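Side-chain contacts in teichoic acid D-alanine hydrolase (Staphylococcus aureus, PDB 5ZH8), which hydrolyses the ester bonds that attach D-alanine to wall and lipoteichoic acids, and affects methicillin resistance, autolysis and cell wall structure: residues Lys77-Tyr82 / Asn380-Gln385; Lys130-Leu135 / Lys229-Asn234; Leu136-Glu141 / Tyr329-Tyr334. All coordinates share one frame; numbering follows the deposited sequence.

How the contacts relate
The six segments run along the chain in the order 77-82, 130-135, 136-141, 229-234, 329-334, 380-385, so contact 1 encloses the other two, whose segments alternate. Contacts 2 and 3 share helix 129-142: its earlier half meets helix 231-240 and its later half the hairpin at one edge of the large antiparallel sheet. Their centres lie about 10 Å apart and they touch, Phe-131 packing against Phe-333. Contact 1 is remote, centre to centre about 34 Å from contact 2 and about 31 Å from contact 3. Contacts 2 and 3 join the helical part to the sheet's edge, while contact 1 joins helices 74-85 and 371-382, near the ends of the beta-lactamase-type fold, on the sheet.

Contact 1 of 3, residues Lys77-Tyr82 / Asn380-Gln385; sequences KKIDKY and NDILKQ
Ile-382 pushes its side chain between Lys-78 and Ile-79, the two residues of segment 77-82 that receive it. Its CG2 methyl lies 3.8 Å from Ile-79 CG1 and 3.9 Å from Lys-78 CD, so a single methyl touches both neighbours. The other branch reaches the helix backbone: Ile-382 CD1 comes within 3.9 Å of Ile-79 CA. This follows from the torsions, since CG1 sits beside the backbone N (chi1 -60°) and CG2 is anti to it, and the two arms splay to reach different atoms. A beta-branched residue suits a place where two surfaces must be filled at once. From its side chain Lys-78 offers methylenes. Bent at chi3 and chi4, it lays CD on the isoleucine and carries NZ on toward the exposed side. Beside this, Ile-79 CD1 meets Leu-383 CD2 at 4.0 Å, the two side chains crossing at about a right angle.

Across the segments the contact is apolar, with no hydrogen bond. Beyond Leu-383 the chain turns off the helix, which probably contributes to the placement of this leucine. Lys-384 takes a positive phi of 57°, and Gln-385 folds back so that its NE2 donates a nearly straight bond of 2.9 Å to Leu-383 O, from above the carbonyl plane. Gln-385 OE1 is held in turn by Asn-356 ND2.

Farther out, Tyr-82 packs edge-to-face with His-377, a second tie between helices 74-85 and 371-382. These two helices, near the two ends of the beta-lactamase-type fold, thus lie together on the large antiparallel sheet, Ile-79 resting on Met-102 of strand 99-106 and Leu-383 on Tyr-359 and Val-361 of strand 359-365.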
# COMPACT_ATOMS: atom_id res chain seq x y z
N LYS A 77 -5.45 -28.47 -1.01
CA LYS A 77 -5.24 -28.54 0.43
C LYS A 77 -4.08 -27.64 0.85
O LYS A 77 -4.15 -26.94 1.86
CB LYS A 77 -4.96 -29.98 0.85
CG LYS A 77 -4.83 -30.13 2.35
CD LYS A 77 -4.80 -31.59 2.79
CE LYS A 77 -4.53 -31.70 4.28
NZ LYS A 77 -5.37 -30.78 5.10
N LYS A 78 -3.02 -27.68 0.05
CA LYS A 78 -1.82 -26.89 0.28
C LYS A 78 -2.15 -25.40 0.17
O LYS A 78 -1.65 -24.60 0.95
CB LYS A 78 -0.75 -27.27 -0.76
CG LYS A 78 0.68 -27.26 -0.26
CD LYS A 78 1.64 -27.64 -1.39
CE LYS A 78 2.67 -28.73 -1.03
NZ LYS A 78 3.93 -28.25 -0.39
N ILE A 79 -2.98 -25.05 -0.80
CA ILE A 79 -3.38 -23.66 -1.03
C ILE A 79 -4.22 -23.17 0.15
O ILE A 79 -3.93 -22.12 0.73
CB ILE A 79 -4.20 -23.51 -2.34
CG1 ILE A 79 -3.30 -23.79 -3.56
CG2 ILE A 79 -4.80 -22.12 -2.45
CD1 ILE A 79 -4.06 -24.11 -4.83
N ASP A 80 -5.25 -23.93 0.50
CA ASP A 80 -6.11 -23.59 1.61
C ASP A 80 -5.30 -23.41 2.89
O ASP A 80 -5.47 -22.43 3.62
CB ASP A 80 -7.15 -24.70 1.81
CG ASP A 80 -8.05 -24.45 3.00
OD1 ASP A 80 -8.90 -23.53 2.95
OD2 ASP A 80 -7.87 -25.17 4.00
N LYS A 81 -4.41 -24.36 3.14
CA LYS A 81 -3.58 -24.33 4.33
C LYS A 81 -2.71 -23.09 4.35
O LYS A 81 -2.52 -22.46 5.39
CB LYS A 81 -2.71 -25.58 4.39
CG LYS A 81 -1.96 -25.74 5.69
CD LYS A 81 -1.40 -27.15 5.80
CE LYS A 81 -0.98 -27.46 7.23
NZ LYS A 81 -2.13 -27.56 8.18
N TYR A 82 -2.17 -22.74 3.19
CA TYR A 82 -1.36 -21.54 3.06
C TYR A 82 -2.19 -20.30 3.34
O TYR A 82 -1.79 -19.45 4.12
CB TYR A 82 -0.71 -21.45 1.68
CG TYR A 82 -0.30 -20.05 1.35
CD1 TYR A 82 0.66 -19.41 2.10
CD2 TYR A 82 -0.89 -19.36 0.30
CE1 TYR A 82 1.04 -18.11 1.83
CE2 TYR A 82 -0.52 -18.06 0.00
CZ TYR A 82 0.44 -17.44 0.78
OH TYR A 82 0.80 -16.15 0.48
N ASN A 380 3.00 -20.49 -9.08
CA ASN A 380 4.33 -21.00 -9.36
C ASN A 380 4.73 -22.13 -8.43
O ASN A 380 5.18 -23.18 -8.89
CB ASN A 380 5.36 -19.87 -9.28
CG ASN A 380 5.10 -18.77 -10.29
OD1 ASN A 380 4.68 -19.05 -11.41
ND2 ASN A 380 5.36 -17.54 -9.91
N ASP A 381 4.59 -21.93 -7.12
CA ASP A 381 5.12 -22.91 -6.17
C ASP A 381 4.20 -24.11 -5.99
O ASP A 381 4.64 -25.25 -6.12
CB ASP A 381 5.45 -22.25 -4.82
CG ASP A 381 6.50 -21.16 -4.93
OD1 ASP A 381 7.32 -21.20 -5.88
OD2 ASP A 381 6.53 -20.25 -4.07
N ILE A 382 2.92 -23.86 -5.73
CA ILE A 382 2.01 -24.96 -5.43
C ILE A 382 1.50 -25.64 -6.70
O ILE A 382 1.64 -26.85 -6.85
CB ILE A 382 0.83 -24.51 -4.55
CG1 ILE A 382 1.36 -23.96 -3.22
CG2 ILE A 382 -0.12 -25.67 -4.32
CD1 ILE A 382 0.29 -23.43 -2.27
N LEU A 383 0.93 -24.86 -7.61
CA LEU A 383 0.42 -25.40 -8.88
C LEU A 383 1.51 -25.66 -9.93
O LEU A 383 1.23 -26.28 -10.95
CB LEU A 383 -0.65 -24.48 -9.46
CG LEU A 383 -1.88 -24.23 -8.57
CD1 LEU A 383 -2.82 -23.26 -9.27
CD2 LEU A 383 -2.61 -25.51 -8.23
N LYS A 384 2.72 -25.16 -9.68
CA LYS A 384 3.90 -25.45 -10.52
C LYS A 384 3.71 -25.06 -12.00
O LYS A 384 4.02 -25.83 -12.91
CB LYS A 384 4.31 -26.91 -10.39
CG LYS A 384 4.68 -27.29 -8.98
CD LYS A 384 5.03 -28.77 -8.86
CE LYS A 384 3.80 -29.67 -8.95
NZ LYS A 384 4.05 -31.02 -8.37
N GLN A 385 3.21 -23.84 -12.21
CA GLN A 385 2.93 -23.33 -13.56
C GLN A 385 3.98 -22.35 -14.06
O GLN A 385 3.75 -21.63 -15.03
CB GLN A 385 1.56 -22.67 -13.59
CG GLN A 385 0.43 -23.62 -13.26
CD GLN A 385 0.36 -24.77 -14.24
OE1 GLN A 385 0.02 -24.58 -15.40
NE2 GLN A 385 0.69 -25.96 -13.78

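Contact 2 of 3, residues Lys130-Leu135 / Lys229-Asn234; sequences KFSTGL and KSYAEN
Tyr-231 reaches from the first turn of helix 231-240 to Ser-132 and Thr-133 on helix 129-142. Its CB points at that helix, and with CG anti to the backbone N (chi1 -179°) the ring is carried out to it, past Ala-220 of helix 213-227. Along the ring edge, CE2 comes within 3.2 Å of Thr-133 OG1, which lies near the ring plane. At the tip, OH is gripped twice: it donates to Thr-133 OG1 at 2.6 Å and accepts from Ser-132 OG at 3.0 Å, the serine approaching obliquely. Thr-133 OG1 passes its own bond to Gly-284 O, making a buried relay of three hydroxyls that ends on a carbonyl. Small hydroxyl residues suit this helix face because they let a tyrosine end on it with its polar atom paired. Just before the tyrosine, Ser-230 is the N-cap of its helix, its OG accepting from Glu-233 N at 3.0 Å. Helix 129-142 begins just after Ser-127, whose OG bonds Lys-130 NZ; Ser-127 to Lys-130 form the SxxK sequence that marks the active-site helix in serine beta-lactamases and penicillin-binding proteins.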
# COMPACT_ATOMS: atom_id res chain seq x y z
N LYS A 130 -10.41 -2.23 -16.45
CA LYS A 130 -9.85 -1.87 -17.75
C LYS A 130 -9.94 -3.01 -18.79
O LYS A 130 -10.04 -2.74 -19.99
CB LYS A 130 -8.39 -1.43 -17.60
CG LYS A 130 -8.23 -0.12 -16.84
CD LYS A 130 -6.79 0.36 -16.88
CE LYS A 130 -6.63 1.69 -16.18
NZ LYS A 130 -7.01 1.63 -14.74
N PHE A 131 -9.92 -4.25 -18.32
CA PHE A 131 -10.10 -5.43 -19.18
C PHE A 131 -11.50 -5.45 -19.79
O PHE A 131 -11.66 -5.72 -20.97
CB PHE A 131 -9.83 -6.71 -18.37
CG PHE A 131 -10.03 -7.99 -19.15
CD1 PHE A 131 -9.47 -8.16 -20.42
CD2 PHE A 131 -10.76 -9.04 -18.61
CE1 PHE A 131 -9.66 -9.34 -21.12
CE2 PHE A 131 -10.95 -10.22 -19.31
CZ PHE A 131 -10.40 -10.37 -20.57
N SER A 132 -12.51 -5.16 -18.97
CA SER A 132 -13.89 -5.01 -19.44
C SER A 132 -13.98 -3.95 -20.56
O SER A 132 -14.56 -4.20 -21.62
CB SER A 132 -14.81 -4.65 -18.27
OG SER A 132 -16.03 -4.06 -18.70
N THR A 133 -13.38 -2.79 -20.30
CA THR A 133 -13.34 -1.68 -21.26
C THR A 133 -12.57 -2.07 -22.54
O THR A 133 -12.97 -1.71 -23.65
CB THR A 133 -12.71 -0.42 -20.63
OG1 THR A 133 -13.47 -0.03 -19.48
CG2 THR A 133 -12.66 0.75 -21.62
N GLY A 134 -11.46 -2.80 -22.38
CA GLY A 134 -10.70 -3.28 -23.52
C GLY A 134 -11.49 -4.25 -24.39
O GLY A 134 -11.42 -4.19 -25.61
N LEU A 135 -12.26 -5.13 -23.76
CA LEU A 135 -13.11 -6.08 -24.49
C LEU A 135 -14.16 -5.35 -25.31
O LEU A 135 -14.43 -5.73 -26.45
CB LEU A 135 -13.77 -7.06 -23.53
CG LEU A 135 -12.85 -8.14 -22.97
CD1 LEU A 135 -13.45 -8.79 -21.73
CD2 LEU A 135 -12.53 -9.20 -24.02
N LYS A 229 -24.68 5.01 -26.10
CA LYS A 229 -25.26 4.27 -24.98
C LYS A 229 -24.30 4.27 -23.83
O LYS A 229 -23.09 4.36 -24.02
CB LYS A 229 -25.59 2.84 -25.39
CG LYS A 229 -26.71 2.74 -26.41
CD LYS A 229 -27.25 1.32 -26.53
CE LYS A 229 -28.55 1.29 -27.32
NZ LYS A 229 -29.63 2.13 -26.71
N SER A 230 -24.84 4.15 -22.62
CA SER A 230 -24.02 4.18 -21.41
C SER A 230 -23.02 3.02 -21.39
O SER A 230 -23.26 1.97 -22.00
CB SER A 230 -24.91 4.13 -20.17
OG SER A 230 -25.42 2.83 -19.95
N TYR A 231 -21.91 3.23 -20.69
CA TYR A 231 -20.91 2.20 -20.49
C TYR A 231 -21.55 0.97 -19.85
O TYR A 231 -21.31 -0.16 -20.29
CB TYR A 231 -19.77 2.72 -19.61
CG TYR A 231 -18.67 1.70 -19.36
CD1 TYR A 231 -18.75 0.80 -18.31
CD2 TYR A 231 -17.55 1.65 -20.19
CE1 TYR A 231 -17.75 -0.13 -18.07
CE2 TYR A 231 -16.54 0.72 -19.96
CZ TYR A 231 -16.65 -0.16 -18.90
OH TYR A 231 -15.66 -1.10 -18.67
N ALA A 232 -22.35 1.19 -18.82
CA ALA A 232 -23.04 0.12 -18.10
C ALA A 232 -23.89 -0.74 -19.03
O ALA A 232 -23.92 -1.96 -18.90
CB ALA A 232 -23.92 0.70 -16.99
N GLU A 233 -24.58 -0.10 -19.95
CA GLU A 233 -25.40 -0.80 -20.92
C GLU A 233 -24.53 -1.59 -21.89
O GLU A 233 -24.81 -2.75 -22.18
CB GLU A 233 -26.28 0.18 -21.68
CG GLU A 233 -27.31 -0.48 -22.58
CD GLU A 233 -28.37 0.48 -23.08
OE1 GLU A 233 -28.33 1.68 -22.71
OE2 GLU A 233 -29.22 0.03 -23.86
N ASN A 234 -23.48 -0.95 -22.40
CA ASN A 234 -22.56 -1.62 -23.31
C ASN A 234 -21.95 -2.84 -22.63
O ASN A 234 -21.86 -3.91 -23.24
CB ASN A 234 -21.47 -0.67 -23.81
CG ASN A 234 -21.96 0.25 -24.93
OD1 ASN A 234 -21.81 1.47 -24.85
ND2 ASN A 234 -22.50 -0.34 -25.99

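Contact 3 of 3, residues Leu136-Glu141 / Tyr329-Tyr334; sequences LLKQLE and YRYGFY
Tyr-331, which faces Leu-137 of helix 129-142, occupies the first corner of a type I' turn from Arg-330 to Phe-333, with left-handed helical backbone angles (phi 46°, psi 43°). The turn makes a two-residue beta hairpin, closed by paired backbone bonds between Arg-330 and Phe-333, at the edge of the large antiparallel sheet. Gly-332 suits the second corner, where a CB would press on the preceding carbonyl oxygen.

From this turn the tyrosine ring extends to the helix and meets three residues, Leu-137, Lys-138 and Glu-141, which one helical turn brings onto a common face. Leu-137 touches at the ring edge, its CB 4.0 Å from Tyr-331 CE1. Glu-141 and the tyrosine run toward each other from opposite directions, and OE2 comes to the ring edge near its plane, on the CE1 side that Leu-137 also touches, the carboxylate turned 25° from the ring. The Lys-138 side chain crosses that of Tyr-331 at about a right angle, its NZ standing oblique to the ring: CG leaves anti to the backbone N, and bends at chi2 and chi3 then bring CE to 3.8 Å from Tyr-331 CZ. Lys-138 NZ gives Tyr-331 OH a weak hydrogen bond of 3.0 Å. Lys-138 NZ also makes a salt bridge with Glu-141 OE1 at 3.6 Å. A weak bond joins it to Tyr-325 OH. The lysine charge would probably make the phenol a better donor and offset the negative charge of Glu-141.

Tyrosine fits because it combines a long apolar ring, which packs on Leu-316 of helix 310-318, with a hydroxyl that can both give and accept at the helix surface. The bond that completes the join runs from Tyr-331 OH to the syn lone pair of Glu-141 OE2, 2.6 Å away.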
# COMPACT_ATOMS: atom_id res chain seq x y z
N LEU A 136 -14.76 -4.31 -24.72
CA LEU A 136 -15.74 -3.48 -25.41
C LEU A 136 -15.11 -2.77 -26.60
O LEU A 136 -15.73 -2.66 -27.65
CB LEU A 136 -16.35 -2.46 -24.44
CG LEU A 136 -17.27 -3.02 -23.35
CD1 LEU A 136 -17.61 -1.93 -22.34
CD2 LEU A 136 -18.54 -3.61 -23.94
N LEU A 137 -13.88 -2.28 -26.42
CA LEU A 137 -13.10 -1.67 -27.50
C LEU A 137 -12.90 -2.64 -28.66
O LEU A 137 -13.20 -2.32 -29.80
CB LEU A 137 -11.73 -1.21 -27.01
CG LEU A 137 -11.58 0.24 -26.54
CD1 LEU A 137 -10.14 0.48 -26.11
CD2 LEU A 137 -11.99 1.24 -27.61
N LYS A 138 -12.38 -3.82 -28.35
CA LYS A 138 -12.13 -4.83 -29.37
C LYS A 138 -13.43 -5.19 -30.09
O LYS A 138 -13.45 -5.31 -31.32
CB LYS A 138 -11.49 -6.08 -28.76
CG LYS A 138 -11.19 -7.19 -29.77
CD LYS A 138 -10.17 -6.79 -30.84
CE LYS A 138 -8.75 -6.86 -30.29
NZ LYS A 138 -7.80 -6.02 -31.08
N GLN A 139 -14.51 -5.35 -29.33
CA GLN A 139 -15.82 -5.60 -29.92
C GLN A 139 -16.20 -4.50 -30.92
O GLN A 139 -16.63 -4.80 -32.03
CB GLN A 139 -16.88 -5.69 -28.83
CG GLN A 139 -16.91 -7.03 -28.12
CD GLN A 139 -17.86 -7.02 -26.92
OE1 GLN A 139 -18.28 -5.96 -26.47
NE2 GLN A 139 -18.18 -8.21 -26.41
N LEU A 140 -16.01 -3.25 -30.53
CA LEU A 140 -16.31 -2.11 -31.39
C LEU A 140 -15.45 -2.05 -32.64
O LEU A 140 -15.91 -1.58 -33.68
CB LEU A 140 -16.18 -0.80 -30.61
CG LEU A 140 -17.30 -0.55 -29.59
CD1 LEU A 140 -17.01 0.71 -28.80
CD2 LEU A 140 -18.65 -0.47 -30.28
N GLU A 141 -14.21 -2.52 -32.54
CA GLU A 141 -13.31 -2.60 -33.70
C GLU A 141 -13.84 -3.60 -34.72
O GLU A 141 -13.87 -3.31 -35.92
CB GLU A 141 -11.90 -3.01 -33.26
CG GLU A 141 -11.17 -1.95 -32.46
CD GLU A 141 -9.91 -2.48 -31.81
OE1 GLU A 141 -9.05 -2.99 -32.55
OE2 GLU A 141 -9.77 -2.37 -30.58
N TYR A 329 1.27 -5.58 -21.92
CA TYR A 329 -0.02 -4.98 -21.64
C TYR A 329 -0.82 -4.75 -22.92
O TYR A 329 -0.29 -4.26 -23.91
CB TYR A 329 0.16 -3.65 -20.92
CG TYR A 329 -1.10 -3.13 -20.28
CD1 TYR A 329 -1.52 -3.62 -19.06
CD2 TYR A 329 -1.86 -2.14 -20.89
CE1 TYR A 329 -2.66 -3.15 -18.46
CE2 TYR A 329 -3.02 -1.67 -20.29
CZ TYR A 329 -3.41 -2.18 -19.07
OH TYR A 329 -4.54 -1.73 -18.44
N ARG A 330 -2.10 -5.12 -22.90
CA ARG A 330 -3.04 -4.75 -23.95
C ARG A 330 -4.47 -4.88 -23.42
O ARG A 330 -4.78 -5.77 -22.62
CB ARG A 330 -2.87 -5.61 -25.21
CG ARG A 330 -3.57 -6.98 -25.19
CD ARG A 330 -2.96 -7.93 -24.16
NE ARG A 330 -1.52 -8.03 -24.34
CZ ARG A 330 -0.94 -8.69 -25.33
NH1 ARG A 330 -1.65 -9.34 -26.24
NH2 ARG A 330 0.38 -8.69 -25.41
N TYR A 331 -5.34 -3.97 -23.87
CA TYR A 331 -6.77 -4.04 -23.59
C TYR A 331 -7.08 -4.35 -22.12
O TYR A 331 -7.95 -5.17 -21.82
CB TYR A 331 -7.44 -5.06 -24.53
CG TYR A 331 -7.43 -4.60 -25.97
CD1 TYR A 331 -8.39 -3.70 -26.44
CD2 TYR A 331 -6.45 -5.04 -26.86
CE1 TYR A 331 -8.39 -3.27 -27.75
CE2 TYR A 331 -6.44 -4.61 -28.18
CZ TYR A 331 -7.41 -3.72 -28.62
OH TYR A 331 -7.41 -3.29 -29.92
N GLY A 332 -6.35 -3.70 -21.22
CA GLY A 332 -6.60 -3.81 -19.79
C GLY A 332 -5.95 -4.95 -19.04
O GLY A 332 -6.24 -5.15 -17.87
N PHE A 333 -5.07 -5.71 -19.69
CA PHE A 333 -4.42 -6.86 -19.02
C PHE A 333 -3.07 -7.21 -19.63
O PHE A 333 -2.69 -6.68 -20.67
CB PHE A 333 -5.35 -8.07 -19.07
CG PHE A 333 -5.39 -8.75 -20.41
CD1 PHE A 333 -6.23 -8.29 -21.42
CD2 PHE A 333 -4.58 -9.85 -20.66
CE1 PHE A 333 -6.26 -8.91 -22.66
CE2 PHE A 333 -4.60 -10.48 -21.90
CZ PHE A 333 -5.44 -10.00 -22.89
N TYR A 334 -2.35 -8.10 -18.96
CA TYR A 334 -0.99 -8.46 -19.34
C TYR A 334 -0.89 -9.86 -19.92
O TYR A 334 -1.39 -10.82 -19.34
CB TYR A 334 -0.10 -8.40 -18.10
CG TYR A 334 0.08 -7.02 -17.53
CD1 TYR A 334 1.10 -6.20 -17.97
CD2 TYR A 334 -0.77 -6.54 -16.53
CE1 TYR A 334 1.28 -4.93 -17.45
CE2 TYR A 334 -0.60 -5.27 -16.00
CZ TYR A 334 0.43 -4.47 -16.47
OH TYR A 334 0.62 -3.21 -15.96